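Local atomic coordinates of putative histidine protein kinase (Rhodobacter sphaeroides, PDB entry 3KYJ), a protein that is a CheA-type kinase that probably autophosphorylates on a histidine and passes the phosphate to response regulators, relaying chemoreceptor signals to the flagellar motors. Residues P46-R49 / A50-F54. Numbering follows the deposited sequence.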
ATOM      1  N   PRO A  46      14.027  -3.196  -2.004  1.00 18.20           N
ATOM      2  CA  PRO A  46      13.427  -3.823  -0.826  1.00 19.34           C
ATOM      3  C   PRO A  46      13.194  -2.828   0.303  1.00 16.59           C
ATOM      4  O   PRO A  46      12.177  -2.892   0.978  1.00 15.87           O
ATOM      5  CB  PRO A  46      14.453  -4.891  -0.439  1.00 21.97           C
ATOM      6  CG  PRO A  46      15.118  -5.277  -1.764  1.00 21.59           C
ATOM      7  CD  PRO A  46      15.134  -4.005  -2.568  1.00 20.18           C
ATOM      8  N   LEU A  47      14.138  -1.921   0.508  1.00 16.78           N
ATOM      9  CA  LEU A  47      14.015  -0.919   1.553  1.00 16.15           C
ATOM     10  C   LEU A  47      12.815   0.004   1.281  1.00 14.75           C
ATOM     11  O   LEU A  47      11.979   0.230   2.166  1.00 15.02           O
ATOM     12  CB  LEU A  47      15.329  -0.139   1.634  1.00 17.87           C
ATOM     13  CG  LEU A  47      15.306   1.070   2.559  1.00 17.79           C
ATOM     14  CD1 LEU A  47      15.008   0.673   4.013  1.00 19.43           C
ATOM     15  CD2 LEU A  47      16.654   1.769   2.488  1.00 19.33           C
ATOM     16  N   PHE A  48      12.705   0.504   0.057  1.00 14.65           N
ATOM     17  CA  PHE A  48      11.595   1.344  -0.323  1.00 15.41           C
ATOM     18  C   PHE A  48      10.278   0.616  -0.118  1.00 14.79           C
ATOM     19  O   PHE A  48       9.338   1.169   0.468  1.00 14.84           O
ATOM     20  CB  PHE A  48      11.709   1.796  -1.791  1.00 16.27           C
ATOM     21  CG  PHE A  48      10.628   2.770  -2.198  1.00 19.31           C
ATOM     22  CD1 PHE A  48      10.868   4.140  -2.162  1.00 23.99           C
ATOM     23  CD2 PHE A  48       9.396   2.322  -2.594  1.00 23.28           C
ATOM     24  CE1 PHE A  48       9.897   5.045  -2.518  1.00 26.52           C
ATOM     25  CE2 PHE A  48       8.394   3.234  -2.936  1.00 25.30           C
ATOM     26  CZ  PHE A  48       8.660   4.592  -2.900  1.00 25.33           C
ATOM     27  N   ARG A  49      10.187  -0.618  -0.609  1.00 14.89           N
ATOM     28  CA  ARG A  49       8.929  -1.354  -0.502  1.00 15.09           C
ATOM     29  C   ARG A  49       8.512  -1.579   0.952  1.00 14.54           C
ATOM     30  O   ARG A  49       7.327  -1.473   1.281  1.00 14.54           O
ATOM     31  CB  ARG A  49       9.035  -2.676  -1.269  1.00 17.40           C
ATOM     32  CG  ARG A  49       9.087  -2.445  -2.775  1.00 21.17           C
ATOM     33  CD  ARG A  49       8.976  -3.746  -3.579  1.00 25.09           C
ATOM     34  NE  ARG A  49      10.138  -4.612  -3.418  1.00 27.19           N
ATOM     35  CZ  ARG A  49      11.252  -4.558  -4.147  1.00 28.84           C
ATOM     36  NH1 ARG A  49      11.416  -3.634  -5.083  1.00 31.45           N
ATOM     37  NH2 ARG A  49      12.219  -5.419  -3.904  1.00 31.10           N
ATOM     38  N   ALA A  50       9.482  -1.868   1.816  1.00 14.48           N
ATOM     39  CA  ALA A  50       9.180  -2.104   3.227  1.00 14.63           C
ATOM     40  C   ALA A  50       8.612  -0.845   3.889  1.00 14.01           C
ATOM     41  O   ALA A  50       7.606  -0.907   4.598  1.00 13.68           O
ATOM     42  CB  ALA A  50      10.416  -2.565   3.942  1.00 16.77           C
ATOM     43  N   VAL A  51       9.241   0.288   3.642  1.00 13.71           N
ATOM     44  CA  VAL A  51       8.803   1.546   4.220  1.00 14.06           C
ATOM     45  C   VAL A  51       7.452   1.939   3.628  1.00 13.83           C
ATOM     46  O   VAL A  51       6.551   2.364   4.348  1.00 13.47           O
ATOM     47  CB  VAL A  51       9.858   2.639   3.999  1.00 14.81           C
ATOM     48  CG1 VAL A  51       9.323   3.980   4.479  1.00 16.50           C
ATOM     49  CG2 VAL A  51      11.114   2.277   4.793  1.00 16.69           C
ATOM     50  N   HIS A  52       7.282   1.727   2.329  1.00 14.29           N
ATOM     51  CA  HIS A  52       6.035   2.072   1.669  1.00 13.37           C
ATOM     52  C   HIS A  52       4.860   1.250   2.237  1.00 13.97           C
ATOM     53  O   HIS A  52       3.763   1.764   2.465  1.00 14.51           O
ATOM     54  CB  HIS A  52       6.180   1.861   0.163  1.00 15.29           C
ATOM     55  CG  HIS A  52       4.995   2.320  -0.621  1.00 18.28           C
ATOM     56  ND1 HIS A  52       4.673   3.652  -0.771  1.00 21.76           N
ATOM     57  CD2 HIS A  52       4.050   1.621  -1.295  1.00 22.42           C
ATOM     58  CE1 HIS A  52       3.580   3.753  -1.506  1.00 25.11           C
ATOM     59  NE2 HIS A  52       3.182   2.537  -1.837  1.00 24.42           N
ATOM     60  N   THR A  53       5.101  -0.034   2.473  1.00 14.02           N
ATOM     61  CA  THR A  53       4.109  -0.893   3.085  1.00 14.65           C
ATOM     62  C   THR A  53       3.760  -0.403   4.498  1.00 14.24           C
ATOM     63  O   THR A  53       2.581  -0.293   4.881  1.00 13.84           O
ATOM     64  CB  THR A  53       4.641  -2.326   3.155  1.00 16.70           C
ATOM     65  OG1 THR A  53       4.671  -2.851   1.829  1.00 17.97           O
ATOM     66  CG2 THR A  53       3.754  -3.207   4.045  1.00 20.82           C
ATOM     67  N   PHE A  54       4.784  -0.113   5.296  1.00 14.14           N
ATOM     68  CA  PHE A  54       4.546   0.352   6.649  1.00 13.97           C
ATOM     69  C   PHE A  54       3.728   1.654   6.651  1.00 14.23           C
ATOM     70  O   PHE A  54       2.775   1.802   7.412  1.00 14.45           O
ATOM     71  CB  PHE A  54       5.871   0.503   7.377  1.00 15.66           C
ATOM     72  CG  PHE A  54       5.701   0.728   8.847  1.00 16.13           C
ATOM     73  CD1 PHE A  54       5.640  -0.335   9.718  1.00 18.97           C
ATOM     74  CD2 PHE A  54       5.546   2.006   9.344  1.00 16.05           C
ATOM     75  CE1 PHE A  54       5.457  -0.135  11.073  1.00 20.73           C
ATOM     76  CE2 PHE A  54       5.344   2.218  10.697  1.00 17.67           C
ATOM     77  CZ  PHE A  54       5.299   1.157  11.562  1.00 19.00           C
TER
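Phe48 and His52, one turn apart on helix 40-60 of the helical Hpt domain, run alongside each other. Each has CG anti to the backbone N (chi1 near -175°), which sends both side chains off the helix in the same direction; the ring planes lie 17° apart. The rings are displaced, with little overlap and centroids 5.8 Å apart; the closest side-chain approach is Phe48 CE2 to His52 CB, at 4.0 Å. His52 is the predicted phosphorylation site, unmodified here. Its ND1 is hydrogen-bonded to Glu74 of helix 64-82, which helps fix the imidazole's rotation, while NE2 bonds to an acidic side chain of the partner protein. Phe48 also touches Glu74 and makes a cation-pi contact with Arg81.

On the buried side of the helix, Leu47 CD1 lies 4.3 Å from Val51 CG2, and both side chains pack on Ile77. Arg49 bends back at chi3 (-68°), laying one face of its guanidinium over Pro46 N. Regular i to i+4 backbone bonds join the two turns; that from His52 N to Phe48 O is 2.8 Å long, and the last runs from Thr53 N to Arg49 O, at 2.9 Å.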